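Cocosin 1 acidic chain (Cocos nucifera, PDB 5WPW) serves as a seed storage protein, an 11S globulin that assembles into hexamers and acts as a nutrient reservoir in coconut. Local coordinates at residues D141-N144 against D150-H153; L62-Q67 against A288-L293. The protein carries 2 engineered substitutions. One frame throughout, in Å; residues are numbered along the deposited sequence.

Contact 1 (D141-N144 against D150-H153); sequences DTSN and DRSH
Ser143 and Arg151 meet edge-on: NH1 of Arg151 gives a nearly straight hydrogen bond to OG of Ser143 (3.2 Å, 173°), with the hydroxyl lying in the guanidinium plane. Bent at chi2 and again at chi3 (-34°), the arginine chain swings NH1 of Arg151 round to this OG of Ser143, from which its own CD lies 3.1 Å away. NH1 also bonds to the carbonyl oxygen of Arg35 on helix 32-37. Beside this polar pair, Thr142 points at the backbone of the other segment, its CG2 resting 3.6 Å from C of Ser152. With OG1 of Thr142 set between N and the carbonyl carbon (chi1 52°), CG2 is left to make that van der Waals contact. Both segments belong to the loop between strands 134-140 and 155-157 of the N-terminal cupin domain: Asp141 to Asn144 form a type I beta turn, and Arg151 centres an inverse gamma turn. Asn147 ND2 links the two segments, bonding to the carbonyl oxygens of Thr142 and Asp150. OG of Ser152 donates to OD2 of Asp150 (2.8 Å) from above the carboxylate plane, and that carboxylate also pairs with Arg154 and with Arg4 of a neighbouring subunit.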
ATOM      1  N   ASP A 141     -16.680  18.197  -0.058  1.00 26.13           N
ATOM      2  CA  ASP A 141     -17.087  16.990  -0.799  1.00 25.91           C
ATOM      3  C   ASP A 141     -18.025  16.187   0.088  1.00 26.25           C
ATOM      4  O   ASP A 141     -17.602  15.341   0.861  1.00 26.00           O
ATOM      5  CB  ASP A 141     -15.879  16.177  -1.244  1.00 30.44           C
ATOM      6  CG  ASP A 141     -16.263  15.000  -2.142  1.00 28.34           C
ATOM      7  OD1 ASP A 141     -17.463  14.835  -2.448  1.00 28.53           O
ATOM      8  OD2 ASP A 141     -15.359  14.241  -2.543  1.00 34.26           O
ATOM      9  N   THR A 142     -19.323  16.463  -0.017  1.00 23.23           N
ATOM     10  CA  THR A 142     -20.313  15.789   0.810  1.00 26.47           C
ATOM     11  C   THR A 142     -20.656  14.394   0.306  1.00 29.63           C
ATOM     12  O   THR A 142     -21.387  13.666   0.992  1.00 29.53           O
ATOM     13  CB  THR A 142     -21.572  16.643   0.889  1.00 28.15           C
ATOM     14  OG1 THR A 142     -21.989  16.977  -0.441  1.00 27.02           O
ATOM     15  CG2 THR A 142     -21.273  17.960   1.648  1.00 27.25           C
ATOM     16  N   SER A 143     -20.173  14.027  -0.878  1.00 26.70           N
ATOM     17  CA  SER A 143     -20.234  12.663  -1.396  1.00 25.37           C
ATOM     18  C   SER A 143     -19.025  11.822  -1.001  1.00 24.13           C
ATOM     19  O   SER A 143     -18.992  10.616  -1.291  1.00 27.08           O
ATOM     20  CB  SER A 143     -20.325  12.699  -2.926  1.00 27.29           C
ATOM     21  OG  SER A 143     -21.659  12.910  -3.320  1.00 37.54           O
ATOM     22  N   ASN A 144     -18.041  12.427  -0.357  1.00 26.20           N
ATOM     23  CA  ASN A 144     -16.840  11.714   0.043  1.00 24.74           C
ATOM     24  C   ASN A 144     -17.207  10.560   0.965  1.00 25.08           C
ATOM     25  O   ASN A 144     -18.060  10.702   1.841  1.00 27.50           O
ATOM     26  CB  ASN A 144     -15.894  12.681   0.752  1.00 30.02           C
ATOM     27  CG  ASN A 144     -14.465  12.188   0.796  1.00 31.87           C
ATOM     28  OD1 ASN A 144     -14.111  11.377   1.635  1.00 30.33           O
ATOM     29  ND2 ASN A 144     -13.624  12.715  -0.096  1.00 33.30           N
ATOM     30  N   ASP A 150     -25.734  12.361   5.863  1.00 38.92           N
ATOM     31  CA  ASP A 150     -26.418  12.600   4.599  1.00 39.17           C
ATOM     32  C   ASP A 150     -25.523  13.401   3.649  1.00 34.48           C
ATOM     33  O   ASP A 150     -24.515  13.993   4.047  1.00 32.41           O
ATOM     34  CB  ASP A 150     -27.743  13.335   4.837  1.00 43.23           C
ATOM     35  CG  ASP A 150     -27.610  14.452   5.864  1.00 42.86           C
ATOM     36  OD1 ASP A 150     -27.174  14.174   6.998  1.00 45.80           O
ATOM     37  OD2 ASP A 150     -27.934  15.608   5.539  1.00 44.59           O
ATOM     38  N   ARG A 151     -25.919  13.431   2.373  1.00 37.71           N
ATOM     39  CA  ARG A 151     -25.193  14.155   1.328  1.00 33.84           C
ATOM     40  C   ARG A 151     -25.540  15.648   1.367  1.00 33.86           C
ATOM     41  O   ARG A 151     -26.066  16.226   0.421  1.00 40.69           O
ATOM     42  CB  ARG A 151     -25.510  13.571  -0.045  1.00 33.76           C
ATOM     43  CG  ARG A 151     -24.656  12.398  -0.497  1.00 42.77           C
ATOM     44  CD  ARG A 151     -24.458  12.414  -2.049  1.00 45.84           C
ATOM     45  NE  ARG A 151     -25.638  12.929  -2.756  1.00 51.86           N
ATOM     46  CZ  ARG A 151     -25.627  13.517  -3.955  1.00 52.19           C
ATOM     47  NH1 ARG A 151     -24.492  13.680  -4.624  1.00 46.29           N
ATOM     48  NH2 ARG A 151     -26.766  13.947  -4.489  1.00 47.54           N
ATOM     49  N   SER A 152     -25.266  16.270   2.506  1.00 35.34           N
ATOM     50  CA  SER A 152     -25.404  17.716   2.635  1.00 32.97           C
ATOM     51  C   SER A 152     -24.335  18.182   3.601  1.00 32.11           C
ATOM     52  O   SER A 152     -23.778  17.377   4.352  1.00 31.64           O
ATOM     53  CB  SER A 152     -26.804  18.120   3.115  1.00 38.52           C
ATOM     54  OG  SER A 152     -26.916  18.036   4.531  1.00 42.35           O
ATOM     55  N   HIS A 153     -24.047  19.483   3.572  1.00 31.19           N
ATOM     56  CA  HIS A 153     -23.053  20.076   4.461  1.00 28.96           C
ATOM     57  C   HIS A 153     -23.629  20.249   5.865  1.00 34.41           C
ATOM     58  O   HIS A 153     -24.482  21.113   6.088  1.00 35.33           O
ATOM     59  CB  HIS A 153     -22.589  21.431   3.945  1.00 29.44           C
ATOM     60  CG  HIS A 153     -21.576  22.074   4.837  1.00 31.67           C
ATOM     61  ND1 HIS A 153     -21.439  23.438   4.958  1.00 33.60           N
ATOM     62  CD2 HIS A 153     -20.659  21.527   5.668  1.00 31.63           C
ATOM     63  CE1 HIS A 153     -20.463  23.709   5.808  1.00 28.38           C
ATOM     64  NE2 HIS A 153     -19.982  22.565   6.262  1.00 35.86           N
TER

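Contact 2 (L62-Q67 against A288-L293); sequences LVYIVQ and AERVVL
The two cupin domains of the subunit face each other here, strand 61-67 of the N-terminal domain lying against strand 287-293 of the C-terminal one. Tyr64 and Arg290 make the larger part of the contact. The phenol oxygen OH of Tyr64 sits over the centre of one face of the Arg290 guanidinium, 3.7 Å from CZ of Arg290, while the two side chains cross at about a right angle and their planes are inclined by 49°. No hydrogen bond joins the pair. CG of Tyr64 stands opposite the backbone N (chi1 -180°), which sends the ring across the gap; Arg290 also reaches across, and its bend at chi2 (58°) turns the guanidinium to present its face. NH1 of Arg290 is held by OG1 of Thr314 and the carbonyl oxygen of Leu360. The strands belong to separate antiparallel sheets, 61-67 between 134-140 and 114-118, and 287-293 between 268-273 and 357-364. Between the two segments contact is made by side chains, the nearest CA atoms, those of Leu62 and Ala288, being 8.3 Å apart. Two residues before the polar pair on each strand, CD1 of Leu62 meets CB of Ala288 at 4.3 Å, an apolar touch flanked by Ala117 on one side of the interface and by Leu273 and Ile363 on the other.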
ATOM      1  N   LEU A  62     -11.583  21.713   0.535  1.00 22.13           N
ATOM      2  CA  LEU A  62     -10.462  22.529   0.108  1.00 25.25           C
ATOM      3  C   LEU A  62     -10.932  23.972   0.137  1.00 20.96           C
ATOM      4  O   LEU A  62     -12.047  24.256  -0.314  1.00 23.33           O
ATOM      5  CB  LEU A  62      -9.999  22.204  -1.318  1.00 25.75           C
ATOM      6  CG  LEU A  62      -9.386  20.832  -1.569  1.00 19.21           C
ATOM      7  CD1 LEU A  62      -8.716  20.855  -2.934  1.00 20.87           C
ATOM      8  CD2 LEU A  62      -8.402  20.491  -0.468  1.00 21.73           C
ATOM      9  N   VAL A  63     -10.124  24.842   0.741  1.00 23.69           N
ATOM     10  CA  VAL A  63     -10.363  26.283   0.783  1.00 23.30           C
ATOM     11  C   VAL A  63      -9.348  26.956  -0.125  1.00 23.22           C
ATOM     12  O   VAL A  63      -8.147  26.684  -0.020  1.00 30.60           O
ATOM     13  CB  VAL A  63     -10.249  26.826   2.217  1.00 26.78           C
ATOM     14  CG1 VAL A  63     -10.613  28.313   2.239  1.00 27.33           C
ATOM     15  CG2 VAL A  63     -11.123  26.012   3.167  1.00 25.85           C
ATOM     16  N   TYR A  64      -9.806  27.824  -1.020  1.00 21.18           N
ATOM     17  CA  TYR A  64      -8.888  28.642  -1.802  1.00 23.47           C
ATOM     18  C   TYR A  64      -8.965  30.086  -1.320  1.00 24.30           C
ATOM     19  O   TYR A  64     -10.052  30.665  -1.298  1.00 27.54           O
ATOM     20  CB  TYR A  64      -9.196  28.591  -3.304  1.00 24.52           C
ATOM     21  CG  TYR A  64      -8.239  29.432  -4.137  1.00 26.76           C
ATOM     22  CD1 TYR A  64      -6.907  29.050  -4.319  1.00 28.17           C
ATOM     23  CD2 TYR A  64      -8.669  30.600  -4.750  1.00 30.78           C
ATOM     24  CE1 TYR A  64      -6.030  29.825  -5.083  1.00 27.78           C
ATOM     25  CE2 TYR A  64      -7.807  31.376  -5.509  1.00 30.36           C
ATOM     26  CZ  TYR A  64      -6.495  30.986  -5.667  1.00 29.80           C
ATOM     27  OH  TYR A  64      -5.651  31.761  -6.421  1.00 31.56           O
ATOM     28  N   ILE A  65      -7.814  30.660  -0.966  1.00 23.00           N
ATOM     29  CA  ILE A  65      -7.726  32.061  -0.530  1.00 26.32           C
ATOM     30  C   ILE A  65      -7.649  32.926  -1.792  1.00 26.08           C
ATOM     31  O   ILE A  65      -6.592  33.044  -2.412  1.00 26.75           O
ATOM     32  CB  ILE A  65      -6.534  32.307   0.394  1.00 25.72           C
ATOM     33  CG1 ILE A  65      -6.509  31.324   1.570  1.00 24.55           C
ATOM     34  CG2 ILE A  65      -6.555  33.781   0.958  1.00 24.50           C
ATOM     35  CD1 ILE A  65      -7.728  31.344   2.346  1.00 23.61           C
ATOM     36  N   VAL A  66      -8.793  33.496  -2.186  1.00 27.25           N
ATOM     37  CA  VAL A  66      -8.859  34.432  -3.306  1.00 23.92           C
ATOM     38  C   VAL A  66      -8.128  35.730  -2.979  1.00 33.87           C
ATOM     39  O   VAL A  66      -7.485  36.339  -3.845  1.00 30.48           O
ATOM     40  CB  VAL A  66     -10.333  34.698  -3.669  1.00 27.14           C
ATOM     41  CG1 VAL A  66     -10.444  35.764  -4.782  1.00 31.41           C
ATOM     42  CG2 VAL A  66     -11.036  33.412  -4.125  1.00 28.61           C
ATOM     43  N   GLN A  67      -8.218  36.184  -1.731  1.00 27.29           N
ATOM     44  CA  GLN A  67      -7.708  37.494  -1.369  1.00 30.43           C
ATOM     45  C   GLN A  67      -7.382  37.501   0.116  1.00 34.35           C
ATOM     46  O   GLN A  67      -8.072  36.844   0.895  1.00 33.12           O
ATOM     47  CB  GLN A  67      -8.766  38.554  -1.705  1.00 29.70           C
ATOM     48  CG  GLN A  67      -8.345  40.007  -1.504  1.00 41.08           C
ATOM     49  CD  GLN A  67      -9.547  40.933  -1.606  1.00 40.54           C
ATOM     50  OE1 GLN A  67      -9.943  41.330  -2.701  1.00 42.84           O
ATOM     51  NE2 GLN A  67     -10.152  41.247  -0.471  1.00 39.23           N
ATOM     52  N   ALA A 288      -6.698  20.422  -6.991  1.00 22.06           N
ATOM     53  CA  ALA A 288      -7.007  21.790  -7.398  1.00 23.92           C
ATOM     54  C   ALA A 288      -6.125  22.175  -8.574  1.00 24.70           C
ATOM     55  O   ALA A 288      -5.111  21.533  -8.863  1.00 23.60           O
ATOM     56  CB  ALA A 288      -6.814  22.787  -6.233  1.00 30.19           C
ATOM     57  N   GLU A 289      -6.517  23.258  -9.236  1.00 24.11           N
ATOM     58  CA  GLU A 289      -5.814  23.748 -10.412  1.00 28.16           C
ATOM     59  C   GLU A 289      -5.999  25.262 -10.464  1.00 28.08           C
ATOM     60  O   GLU A 289      -7.113  25.744 -10.286  1.00 27.85           O
ATOM     61  CB  GLU A 289      -6.372  23.082 -11.667  1.00 29.06           C
ATOM     62  CG  GLU A 289      -5.724  23.488 -12.944  1.00 35.47           C
ATOM     63  CD  GLU A 289      -6.089  22.571 -14.099  1.00 34.12           C
ATOM     64  OE1 GLU A 289      -7.222  22.682 -14.640  1.00 40.31           O
ATOM     65  OE2 GLU A 289      -5.244  21.733 -14.445  1.00 33.78           O
ATOM     66  N   ARG A 290      -4.920  25.995 -10.679  1.00 25.52           N
ATOM     67  CA  ARG A 290      -4.975  27.438 -10.923  1.00 22.69           C
ATOM     68  C   ARG A 290      -4.634  27.667 -12.394  1.00 25.66           C
ATOM     69  O   ARG A 290      -3.560  27.259 -12.837  1.00 25.65           O
ATOM     70  CB  ARG A 290      -4.014  28.172  -9.990  1.00 28.56           C
ATOM     71  CG  ARG A 290      -3.762  29.633 -10.359  1.00 35.23           C
ATOM     72  CD  ARG A 290      -5.054  30.404 -10.381  1.00 33.73           C
ATOM     73  NE  ARG A 290      -4.867  31.823 -10.070  1.00 31.02           N
ATOM     74  CZ  ARG A 290      -5.859  32.701 -10.036  1.00 34.65           C
ATOM     75  NH1 ARG A 290      -7.098  32.304 -10.301  1.00 31.64           N
ATOM     76  NH2 ARG A 290      -5.617  33.973  -9.742  1.00 37.82           N
ATOM     77  N   VAL A 291      -5.588  28.209 -13.155  1.00 27.13           N
ATOM     78  CA  VAL A 291      -5.431  28.506 -14.578  1.00 26.35           C
ATOM     79  C   VAL A 291      -5.426  30.020 -14.743  1.00 29.89           C
ATOM     80  O   VAL A 291      -6.357  30.698 -14.302  1.00 25.20           O
ATOM     81  CB  VAL A 291      -6.548  27.873 -15.425  1.00 33.28           C
ATOM     82  CG1 VAL A 291      -6.369  28.188 -16.897  1.00 28.71           C
ATOM     83  CG2 VAL A 291      -6.599  26.366 -15.203  1.00 29.70           C
ATOM     84  N   VAL A 292      -4.393  30.548 -15.395  1.00 30.53           N
ATOM     85  CA  VAL A 292      -4.314  31.982 -15.701  1.00 30.32           C
ATOM     86  C   VAL A 292      -4.037  32.095 -17.196  1.00 27.69           C
ATOM     87  O   VAL A 292      -2.954  31.719 -17.650  1.00 26.49           O
ATOM     88  CB  VAL A 292      -3.231  32.701 -14.894  1.00 28.78           C
ATOM     89  CG1 VAL A 292      -2.995  34.128 -15.473  1.00 35.80           C
ATOM     90  CG2 VAL A 292      -3.600  32.755 -13.401  1.00 31.89           C
ATOM     91  N   LEU A 293      -5.023  32.576 -17.954  1.00 30.61           N
ATOM     92  CA  LEU A 293      -4.956  32.700 -19.402  1.00 29.70           C
ATOM     93  C   LEU A 293      -4.703  34.164 -19.754  1.00 33.94           C
ATOM     94  O   LEU A 293      -5.396  35.054 -19.244  1.00 35.09           O
ATOM     95  CB  LEU A 293      -6.262  32.242 -20.045  1.00 34.86           C
ATOM     96  CG  LEU A 293      -6.512  30.742 -20.204  1.00 36.54           C
ATOM     97  CD1 LEU A 293      -7.888  30.524 -20.784  1.00 34.12           C
ATOM     98  CD2 LEU A 293      -5.455  30.159 -21.114  1.00 32.14           C
TER

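The two contacts differ in depth and in what they join. Contact 2 is buried near the middle of the subunit and brings together strands from the two cupin domains, far apart in sequence; contact 1 is only partly buried, lies farther out, and folds a single loop of the N-terminal domain back on itself. Strand 134-140 relates them: it pairs with strand 61-67 of contact 2 and leads into the loop of contact 1, whose Asp141 touches Met286 of the C-terminal half. Their centres are 22 Å apart. A directed hydrogen bond joins the segments of the outer contact, whereas the inner one has none and rests on a hydroxyl laid over a guanidinium and an apolar touch.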